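DUF2235 domain-containing protein (Pseudomonas aeruginosa, PDB 4O5P) is a type VI secretion phospholipase effector that probably hydrolyses membrane phospholipids through an alpha/beta-hydrolase-type catalytic domain. Local coordinates at residues Ile10-Pro15 / Val371-Pro376; Gly18-Asp23 / His409-Ala414; Gly142-Asn147 / Glu177-Trp182. All coordinates share one frame; numbering follows the deposited sequence.

Interaction 1 of 3, residues Ile10-Pro15 / Val371-Pro376; sequences IAPTHP and VEYAYP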
loop_
_atom_site.group_PDB
_atom_site.type_symbol
_atom_site.label_atom_id
_atom_site.label_comp_id
_atom_site.label_asym_id
_atom_site.label_seq_id
_atom_site.Cartn_x
_atom_site.Cartn_y
_atom_site.Cartn_z
ATOM N N ILE A 10 1.434 -6.359 -20.362
ATOM C CA ILE A 10 1.195 -4.925 -20.436
ATOM C C ILE A 10 -0.309 -4.758 -20.253
ATOM O O ILE A 10 -1.073 -5.668 -20.615
ATOM C CB ILE A 10 1.610 -4.364 -21.823
ATOM C CG1 ILE A 10 3.105 -4.528 -22.037
ATOM C CG2 ILE A 10 1.301 -2.875 -21.946
ATOM C CD1 ILE A 10 3.937 -3.834 -20.950
ATOM N N ALA A 11 -0.738 -3.624 -19.696
ATOM C CA ALA A 11 -2.156 -3.270 -19.662
ATOM C C ALA A 11 -2.821 -3.535 -21.012
ATOM O O ALA A 11 -2.207 -3.323 -22.052
ATOM C CB ALA A 11 -2.320 -1.814 -19.306
ATOM N N PRO A 12 -4.076 -4.012 -20.993
ATOM C CA PRO A 12 -4.793 -4.156 -22.260
ATOM C C PRO A 12 -5.151 -2.784 -22.809
ATOM O O PRO A 12 -5.133 -1.803 -22.060
ATOM C CB PRO A 12 -6.063 -4.920 -21.864
ATOM C CG PRO A 12 -6.266 -4.604 -20.408
ATOM C CD PRO A 12 -4.864 -4.483 -19.841
ATOM N N THR A 13 -5.455 -2.715 -24.100
ATOM C CA THR A 13 -5.876 -1.463 -24.726
ATOM C C THR A 13 -7.192 -1.073 -24.074
ATOM O O THR A 13 -7.923 -1.943 -23.599
ATOM C CB THR A 13 -6.067 -1.661 -26.239
ATOM O OG1 THR A 13 -6.317 -0.400 -26.863
ATOM C CG2 THR A 13 -7.236 -2.612 -26.514
ATOM N N HIS A 14 -7.489 0.218 -23.996
ATOM C CA HIS A 14 -8.738 0.628 -23.366
ATOM C C HIS A 14 -9.795 0.835 -24.434
ATOM O O HIS A 14 -9.601 1.665 -25.320
ATOM C CB HIS A 14 -8.584 1.920 -22.579
ATOM C CG HIS A 14 -9.876 2.419 -22.014
ATOM N ND1 HIS A 14 -10.464 1.856 -20.902
ATOM C CD2 HIS A 14 -10.717 3.395 -22.433
ATOM C CE1 HIS A 14 -11.606 2.475 -20.650
ATOM N NE2 HIS A 14 -11.781 3.415 -21.563
ATOM N N PRO A 15 -10.917 0.095 -24.347
ATOM C CA PRO A 15 -11.897 0.112 -25.436
ATOM C C PRO A 15 -12.586 1.458 -25.520
ATOM O O PRO A 15 -12.941 2.022 -24.477
ATOM C CB PRO A 15 -12.900 -0.961 -25.024
ATOM C CG PRO A 15 -12.795 -1.026 -23.549
ATOM C CD PRO A 15 -11.342 -0.778 -23.238
ATOM N N VAL A 371 -3.153 -12.740 -12.368
ATOM C CA VAL A 371 -2.576 -12.022 -13.508
ATOM C C VAL A 371 -2.089 -10.654 -13.040
ATOM O O VAL A 371 -2.657 -10.086 -12.114
ATOM C CB VAL A 371 -3.608 -11.941 -14.686
ATOM C CG1 VAL A 371 -4.884 -11.238 -14.248
ATOM C CG2 VAL A 371 -3.019 -11.278 -15.913
ATOM N N GLU A 372 -1.006 -10.165 -13.637
ATOM C CA GLU A 372 -0.359 -8.910 -13.228
ATOM C C GLU A 372 -0.196 -8.029 -14.476
ATOM O O GLU A 372 0.420 -8.444 -15.463
ATOM C CB GLU A 372 0.998 -9.223 -12.553
ATOM C CG GLU A 372 1.815 -8.021 -12.014
ATOM C CD GLU A 372 2.827 -8.448 -10.955
ATOM O OE1 GLU A 372 3.936 -8.919 -11.303
ATOM O OE2 GLU A 372 2.529 -8.325 -9.753
ATOM N N TYR A 373 -0.777 -6.830 -14.451
ATOM C CA TYR A 373 -0.736 -5.931 -15.604
ATOM C C TYR A 373 0.108 -4.700 -15.317
ATOM O O TYR A 373 -0.044 -4.070 -14.261
ATOM C CB TYR A 373 -2.144 -5.480 -15.978
ATOM C CG TYR A 373 -2.968 -6.534 -16.668
ATOM C CD1 TYR A 373 -2.747 -6.855 -18.006
ATOM C CD2 TYR A 373 -3.984 -7.198 -15.986
ATOM C CE1 TYR A 373 -3.523 -7.828 -18.652
ATOM C CE2 TYR A 373 -4.752 -8.151 -16.615
ATOM C CZ TYR A 373 -4.513 -8.469 -17.941
ATOM O OH TYR A 373 -5.291 -9.422 -18.552
ATOM N N ALA A 374 0.990 -4.362 -16.259
ATOM C CA ALA A 374 1.811 -3.151 -16.157
ATOM C C ALA A 374 1.024 -1.943 -16.669
ATOM O O ALA A 374 0.467 -1.996 -17.771
ATOM C CB ALA A 374 3.087 -3.306 -16.947
ATOM N N TYR A 375 0.998 -0.872 -15.869
ATOM C CA TYR A 375 0.260 0.375 -16.148
ATOM C C TYR A 375 1.173 1.614 -16.068
ATOM O O TYR A 375 2.132 1.644 -15.299
ATOM C CB TYR A 375 -0.916 0.556 -15.159
ATOM C CG TYR A 375 -2.224 -0.021 -15.664
ATOM C CD1 TYR A 375 -2.462 -1.392 -15.643
ATOM C CD2 TYR A 375 -3.216 0.805 -16.178
ATOM C CE1 TYR A 375 -3.668 -1.929 -16.125
ATOM C CE2 TYR A 375 -4.400 0.282 -16.673
ATOM C CZ TYR A 375 -4.618 -1.080 -16.639
ATOM O OH TYR A 375 -5.804 -1.586 -17.123
ATOM N N PRO A 376 0.855 2.658 -16.849
ATOM C CA PRO A 376 1.666 3.878 -16.855
ATOM C C PRO A 376 1.320 4.746 -15.663
ATOM O O PRO A 376 0.223 4.600 -15.110
ATOM C CB PRO A 376 1.218 4.572 -18.148
ATOM C CG PRO A 376 -0.206 4.193 -18.259
ATOM C CD PRO A 376 -0.266 2.745 -17.797
HETATM O O HOH W 1 -7.065 -1.110 -19.839
#
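The methyl group of Ala-11 sits over one face of the Tyr-375 ring, its CB 3.6 Å from the ring centroid and 16° off the normal, a CH-pi contact displaced slightly toward the rim. Beside it, the Ala-11 N-H donates to Ala-374 O (N to O 2.8 Å), a backbone bond bent to 147°. A second CH-pi contact follows at Pro-12, whose CD lies off-centre, 4.1 Å from the centroid of the Tyr-373 ring, the two side chains crossing at about a right angle. The same phenol meets Ile-10 with its edge, Tyr-373 CD1 coming to 3.3 Å from Ile-10 O. On the Ile-10 and Ala-374 side of the sheet, CD1 of the isoleucine touches CB of the alanine at 4.1 Å.

Behind these contacts is a parallel bridge between Ile-10 and Ala-374, by which strand 7-10 adds to the mixed sheet next to strand 370-375, itself paired with 331-336 on its other flank; the pairing continues through backbone bonds of Glu-372 with Gly-7 and His-9. Phe-457 of helix 451-463 packs on Ala-11. The Tyr-375 hydroxyl pairs with ND1 of His-409 in a probable, unusually short hydrogen bond, and a water lies 3.0 Å from both Tyr-375 OH and Pro-12 O, donating to the latter. The Tyr-375 side chain also lies near a possible Ser-His-Asp triad, without touching it. Across these two segments, then, a single backbone bond is joined by apolar and CH-pi packing on two tyrosines, while the Tyr-375 hydroxyl keeps its polar partners at the end of the ring.

Interaction 2 of 3, residues Gly18-Asp23 / His409-Ala414; sequences GRLTYD and HMYAEA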
loop_
_atom_site.group_PDB
_atom_site.type_symbol
_atom_site.label_atom_id
_atom_site.label_comp_id
_atom_site.label_asym_id
_atom_site.label_seq_id
_atom_site.Cartn_x
_atom_site.Cartn_y
_atom_site.Cartn_z
ATOM N N GLY A 18 -15.514 2.206 -23.429
ATOM C CA GLY A 18 -15.316 1.936 -22.013
ATOM C C GLY A 18 -15.705 0.516 -21.630
ATOM O O GLY A 18 -16.080 -0.287 -22.480
ATOM N N ARG A 19 -15.616 0.205 -20.346
ATOM C CA ARG A 19 -15.842 -1.153 -19.886
ATOM C C ARG A 19 -17.088 -1.215 -19.036
ATOM O O ARG A 19 -17.404 -2.271 -18.474
ATOM C CB ARG A 19 -14.648 -1.666 -19.073
ATOM C CG ARG A 19 -13.290 -1.548 -19.755
ATOM C CD ARG A 19 -12.258 -2.474 -19.120
ATOM N NE ARG A 19 -10.905 -2.188 -19.586
ATOM C CZ ARG A 19 -10.344 -2.748 -20.652
ATOM N NH1 ARG A 19 -11.019 -3.633 -21.384
ATOM N NH2 ARG A 19 -9.111 -2.414 -21.000
ATOM N N LEU A 20 -17.790 -0.089 -18.932
ATOM C CA LEU A 20 -18.987 -0.028 -18.087
ATOM C C LEU A 20 -20.325 -0.218 -18.836
ATOM O O LEU A 20 -21.397 -0.256 -18.220
ATOM C CB LEU A 20 -18.997 1.244 -17.239
ATOM C CG LEU A 20 -18.335 1.040 -15.869
ATOM C CD1 LEU A 20 -16.811 0.967 -15.978
ATOM C CD2 LEU A 20 -18.747 2.107 -14.878
ATOM N N THR A 21 -20.256 -0.361 -20.156
ATOM C CA THR A 21 -21.443 -0.660 -20.953
ATOM C C THR A 21 -21.903 -2.085 -20.663
ATOM O O THR A 21 -21.101 -2.928 -20.266
ATOM C CB THR A 21 -21.135 -0.530 -22.442
ATOM O OG1 THR A 21 -19.956 -1.286 -22.741
ATOM C CG2 THR A 21 -20.882 0.929 -22.807
ATOM N N TYR A 22 -23.185 -2.374 -20.851
ATOM C CA TYR A 22 -23.660 -3.714 -20.522
ATOM C C TYR A 22 -24.741 -4.274 -21.424
ATOM O O TYR A 22 -25.464 -3.536 -22.087
ATOM C CB TYR A 22 -24.145 -3.782 -19.075
ATOM C CG TYR A 22 -25.172 -2.744 -18.706
ATOM C CD1 TYR A 22 -26.537 -2.977 -18.894
ATOM C CD2 TYR A 22 -24.780 -1.538 -18.147
ATOM C CE1 TYR A 22 -27.476 -2.022 -18.544
ATOM C CE2 TYR A 22 -25.712 -0.584 -17.786
ATOM C CZ TYR A 22 -27.051 -0.825 -17.988
ATOM O OH TYR A 22 -27.950 0.153 -17.625
ATOM N N ASP A 23 -24.831 -5.601 -21.412
ATOM C CA ASP A 23 -25.837 -6.362 -22.138
ATOM C C ASP A 23 -26.727 -7.034 -21.096
ATOM O O ASP A 23 -26.279 -7.278 -19.977
ATOM C CB ASP A 23 -25.136 -7.443 -22.956
ATOM C CG ASP A 23 -25.615 -7.494 -24.375
ATOM O OD1 ASP A 23 -26.835 -7.322 -24.586
ATOM O OD2 ASP A 23 -24.777 -7.703 -25.280
ATOM N N HIS A 409 -10.738 -1.049 -15.509
ATOM C CA HIS A 409 -10.233 -2.375 -15.800
ATOM C C HIS A 409 -10.586 -3.258 -14.606
ATOM O O HIS A 409 -11.111 -4.375 -14.777
ATOM C CB HIS A 409 -8.724 -2.332 -16.077
ATOM C CG HIS A 409 -8.111 -3.667 -16.371
ATOM N ND1 HIS A 409 -6.764 -3.823 -16.621
ATOM C CD2 HIS A 409 -8.655 -4.908 -16.449
ATOM C CE1 HIS A 409 -6.504 -5.102 -16.832
ATOM N NE2 HIS A 409 -7.633 -5.782 -16.726
HETATM N N MSE A 410 -10.379 -2.719 -13.400
HETATM C CA MSE A 410 -10.504 -3.544 -12.216
HETATM C C MSE A 410 -11.969 -3.890 -12.117
HETATM O O MSE A 410 -12.339 -5.049 -11.855
HETATM C CB MSE A 410 -10.019 -2.804 -10.952
HETATM C CG MSE A 410 -10.046 -3.702 -9.717
HETATM SE SE MSE A 410 -8.724 -5.135 -9.852
HETATM C CE MSE A 410 -7.200 -4.106 -9.240
ATOM N N TYR A 411 -12.800 -2.892 -12.426
ATOM C CA TYR A 411 -14.232 -3.074 -12.341
ATOM C C TYR A 411 -14.618 -4.259 -13.209
ATOM O O TYR A 411 -15.305 -5.189 -12.748
ATOM C CB TYR A 411 -14.943 -1.800 -12.801
ATOM C CG TYR A 411 -16.438 -1.926 -12.864
ATOM C CD1 TYR A 411 -17.230 -1.642 -11.762
ATOM C CD2 TYR A 411 -17.063 -2.320 -14.040
ATOM C CE1 TYR A 411 -18.620 -1.753 -11.838
ATOM C CE2 TYR A 411 -18.425 -2.437 -14.123
ATOM C CZ TYR A 411 -19.202 -2.159 -13.031
ATOM O OH TYR A 411 -20.573 -2.294 -13.152
ATOM N N ALA A 412 -14.114 -4.264 -14.445
ATOM C CA ALA A 412 -14.560 -5.264 -15.408
ATOM C C ALA A 412 -14.151 -6.628 -14.894
ATOM O O ALA A 412 -14.955 -7.580 -14.919
ATOM C CB ALA A 412 -13.971 -4.998 -16.792
ATOM N N GLU A 413 -12.928 -6.708 -14.360
ATOM C CA GLU A 413 -12.401 -7.991 -13.905
ATOM C C GLU A 413 -13.300 -8.476 -12.793
ATOM O O GLU A 413 -13.754 -9.623 -12.810
ATOM C CB GLU A 413 -10.953 -7.859 -13.396
ATOM C CG GLU A 413 -9.944 -7.468 -14.487
ATOM C CD GLU A 413 -9.504 -8.657 -15.300
ATOM O OE1 GLU A 413 -8.571 -8.489 -16.121
ATOM O OE2 GLU A 413 -10.076 -9.767 -15.105
ATOM N N ALA A 414 -13.636 -7.562 -11.884
ATOM C CA ALA A 414 -14.388 -7.939 -10.705
ATOM C C ALA A 414 -15.777 -8.349 -11.171
ATOM O O ALA A 414 -16.332 -9.346 -10.699
ATOM C CB ALA A 414 -14.446 -6.791 -9.720
HETATM O O HOH W 2 -21.456 -2.096 -16.450
#
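One face of the Tyr-411 ring carries Leu-20, whose CG stands 4.3 Å from the centroid and 27° off the normal in a CH-pi contact, while Arg-19 O lies at the ring edge, 4.4 Å from Tyr-411 CD2. The ring also meets that of Phe-447, the planes about 70° apart, and its hydroxyl is bonded to Gln-422 O. Leucine and phenol cross at about a right angle, and Leu-20 CD1 comes to 3.8 Å from Tyr-411 CD2. A water donates to Leu-20 O at 2.6 Å and reaches Tyr-411 OH by a weak bond.

The guanidinium of Arg-19 meets the His-409 backbone obliquely, with NE 3.8 Å from His-409 CA. The two side chains run side by side, pointing the same way, with guanidinium and imidazole planes 45° apart. Extended from CG to NE, the arginine lays its aliphatic part over Ala-412, CD to CB 3.8 Å, and its NH2 goes on to bond Thr-13 O. His-409 NE2 donates to the anti lone pair of Glu-413 OE1 (2.9 Å), one helical turn later, the oxygen tilted somewhat out of the imidazole plane. His-409 ND1 faces the Tyr-375 hydroxyl, and Glu-413 OE2 forms a salt bridge with Arg-330, so the carboxylate joins two partners, one on each oxygen.

The loop before helix 24-34 thus packs on the side of helix 403-416 that carries Tyr-411 and Ala-412. Met-410 (selenomethionine here) points away from it, packing on Phe-276 of strand 270-280 and Leu-334 of strand 331-336, while Leu-95 of helix 91-97 touches both Tyr-411 and Met-410.

Interaction 3 of 3, residues Gly142-Asn147 / Glu177-Trp182; sequences GENRIN and EMSTNW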
loop_
_atom_site.group_PDB
_atom_site.type_symbol
_atom_site.label_atom_id
_atom_site.label_comp_id
_atom_site.label_asym_id
_atom_site.label_seq_id
_atom_site.Cartn_x
_atom_site.Cartn_y
_atom_site.Cartn_z
ATOM N N GLY A 142 -1.304 -1.344 9.985
ATOM C CA GLY A 142 -1.603 -2.336 8.971
ATOM C C GLY A 142 -2.220 -3.568 9.617
ATOM O O GLY A 142 -3.301 -4.026 9.207
ATOM N N GLU A 143 -1.537 -4.106 10.628
ATOM C CA GLU A 143 -2.045 -5.314 11.297
ATOM C C GLU A 143 -3.458 -5.144 11.854
ATOM O O GLU A 143 -4.308 -6.032 11.718
ATOM C CB GLU A 143 -1.086 -5.767 12.407
ATOM C CG GLU A 143 -1.658 -6.855 13.311
ATOM C CD GLU A 143 -0.707 -7.273 14.420
ATOM O OE1 GLU A 143 -0.266 -6.402 15.202
ATOM O OE2 GLU A 143 -0.396 -8.478 14.517
ATOM N N ASN A 144 -3.706 -4.005 12.496
ATOM C CA ASN A 144 -5.027 -3.720 13.054
ATOM C C ASN A 144 -6.096 -3.608 11.977
ATOM O O ASN A 144 -7.256 -3.974 12.206
ATOM C CB ASN A 144 -5.004 -2.422 13.865
ATOM C CG ASN A 144 -4.161 -2.525 15.116
ATOM O OD1 ASN A 144 -3.890 -3.623 15.623
ATOM N ND2 ASN A 144 -3.741 -1.375 15.630
ATOM N N ARG A 145 -5.717 -3.082 10.814
ATOM C CA ARG A 145 -6.653 -3.020 9.681
ATOM C C ARG A 145 -7.008 -4.407 9.110
ATOM O O ARG A 145 -8.177 -4.693 8.803
ATOM C CB ARG A 145 -6.095 -2.087 8.594
ATOM C CG ARG A 145 -6.156 -0.619 9.022
ATOM C CD ARG A 145 -5.407 0.310 8.053
ATOM N NE ARG A 145 -5.636 1.712 8.387
ATOM C CZ ARG A 145 -5.172 2.304 9.483
ATOM N NH1 ARG A 145 -4.453 1.619 10.373
ATOM N NH2 ARG A 145 -5.422 3.587 9.693
ATOM N N ILE A 146 -5.999 -5.261 8.969
ATOM C CA ILE A 146 -6.233 -6.654 8.573
ATOM C C ILE A 146 -7.175 -7.349 9.569
ATOM O O ILE A 146 -8.155 -7.988 9.183
ATOM C CB ILE A 146 -4.894 -7.432 8.480
ATOM C CG1 ILE A 146 -4.002 -6.807 7.402
ATOM C CG2 ILE A 146 -5.134 -8.884 8.112
ATOM C CD1 ILE A 146 -2.539 -7.102 7.602
ATOM N N ASN A 147 -6.899 -7.191 10.855
ATOM C CA ASN A 147 -7.719 -7.859 11.864
ATOM C C ASN A 147 -9.151 -7.328 11.957
ATOM O O ASN A 147 -10.097 -8.102 12.171
ATOM C CB ASN A 147 -6.999 -7.883 13.223
ATOM C CG ASN A 147 -5.832 -8.871 13.235
ATOM O OD1 ASN A 147 -5.887 -9.893 12.562
ATOM N ND2 ASN A 147 -4.764 -8.555 13.978
ATOM N N GLU A 177 -7.252 -7.750 21.029
ATOM C CA GLU A 177 -6.914 -9.128 21.411
ATOM C C GLU A 177 -6.105 -9.873 20.357
ATOM O O GLU A 177 -5.300 -10.745 20.696
ATOM C CB GLU A 177 -8.188 -9.933 21.707
ATOM C CG GLU A 177 -8.914 -9.528 22.986
ATOM C CD GLU A 177 -10.234 -10.275 23.167
ATOM O OE1 GLU A 177 -10.341 -11.432 22.692
ATOM O OE2 GLU A 177 -11.165 -9.699 23.771
HETATM N N MSE A 178 -6.337 -9.559 19.077
HETATM C CA MSE A 178 -5.630 -10.235 17.978
HETATM C C MSE A 178 -4.229 -9.637 17.706
HETATM O O MSE A 178 -3.405 -10.266 17.045
HETATM C CB MSE A 178 -6.477 -10.221 16.689
HETATM C CG MSE A 178 -7.855 -10.892 16.805
HETATM SE SE MSE A 178 -9.235 -10.141 15.619
HETATM C CE MSE A 178 -8.796 -11.140 13.999
ATOM N N SER A 179 -3.959 -8.437 18.226
ATOM C CA SER A 179 -2.672 -7.750 17.975
ATOM C C SER A 179 -1.474 -8.531 18.504
ATOM O O SER A 179 -1.600 -9.338 19.438
ATOM C CB SER A 179 -2.669 -6.354 18.620
ATOM O OG SER A 179 -1.471 -5.639 18.341
ATOM N N THR A 180 -0.306 -8.285 17.916
ATOM C CA THR A 180 0.919 -8.877 18.432
ATOM C C THR A 180 1.668 -7.930 19.371
ATOM O O THR A 180 2.719 -8.292 19.902
ATOM C CB THR A 180 1.837 -9.394 17.309
ATOM O OG1 THR A 180 1.909 -8.428 16.249
ATOM C CG2 THR A 180 1.277 -10.678 16.752
ATOM N N ASN A 181 1.114 -6.734 19.585
ATOM C CA ASN A 181 1.665 -5.768 20.548
ATOM C C ASN A 181 3.170 -5.506 20.470
ATOM O O ASN A 181 3.845 -5.505 21.501
ATOM C CB ASN A 181 1.347 -6.205 21.984
ATOM C CG ASN A 181 -0.117 -6.491 22.193
ATOM O OD1 ASN A 181 -0.486 -7.580 22.615
ATOM N ND2 ASN A 181 -0.960 -5.513 21.899
ATOM N N TRP A 182 3.707 -5.295 19.274
ATOM C CA TRP A 182 5.156 -5.138 19.157
ATOM C C TRP A 182 5.675 -3.953 19.966
ATOM O O TRP A 182 5.171 -2.837 19.839
ATOM C CB TRP A 182 5.612 -5.021 17.689
ATOM C CG TRP A 182 7.061 -4.592 17.541
ATOM C CD1 TRP A 182 7.518 -3.402 17.035
ATOM C CD2 TRP A 182 8.230 -5.340 17.916
ATOM N NE1 TRP A 182 8.897 -3.370 17.066
ATOM C CE2 TRP A 182 9.359 -4.542 17.605
ATOM C CE3 TRP A 182 8.436 -6.602 18.483
ATOM C CZ2 TRP A 182 10.672 -4.967 17.846
ATOM C CZ3 TRP A 182 9.737 -7.021 18.727
ATOM C CH2 TRP A 182 10.841 -6.205 18.406
HETATM O O HOH W 3 -2.608 -10.326 14.405
#
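Glu-143 OE2 accepts from Thr-180 OG1 at 2.9 Å, the hydroxyl approaching on the syn side and 15° out of the carboxylate plane, and it takes a second hydrogen from a water at 2.9 Å. The other oxygen, OE1, receives two weak bonds: a nearly straight one from Thr-180 N (3.3 Å, 177°) and a long one from Ser-179 OG at 3.4 Å. The glutamate delivers its carboxylate to this group as an extended chain, with CG anti to the backbone N (chi1 170°). Hydroxyls, a backbone N-H and a water so share the acid, which would favour its ionised form.

Ser-179 OG also accepts from Asn-181 N at 3.1 Å, closing an ST turn in the chain that follows helix 168-178. The turn presents the Thr-180 N-H and the two hydroxyls to the early turns of helix 139-162, the preceding helix in the sequence, so the acid ties the exit of one helix to the start of the other.

A turn further along helix 139-162, Asn-147 and Met-178 (a selenomethionine) run alongside each other in opposing senses. The amide lies against the selenoether chain, Met-178 CE coming to 3.5 Å from Asn-147 OD1, an oxygen buried with no polar partner in the model. Asn-147 ND2 instead donates at 2.8 Å to the water bound by Glu-143, which in turn donates to Met-178 O at 2.8 Å. Helix 195-219 packs against both side chains, with Ala-202 against Met-178 and Arg-199 against Asn-147, and its Lys-198 bonds to Ser-179 O.

In the fold
Interactions 1 and 2 are neighbours, their centres 14 Å apart, and both bring the N-terminal chain against the catalytic domain, first at strand 370-375 and then at helix 403-416. They touch through His-409: its ND1 is 2.5 Å from Tyr-375 OH in a probable, rather short hydrogen bond, and its CE1 is 3.5 Å from Pro-12 CD. Arg-19 NH2, bonded to Thr-13 O at 2.9 Å, joins them within the N-terminal chain. Interaction 3 stands apart, its nearest atoms about 18 Å from interaction 1 and about 17 Å from interaction 2. It lies across the chain's centre from interaction 1, whose Tyr-375 approaches the putative Ser-237, His-379 and Asp-281 triad.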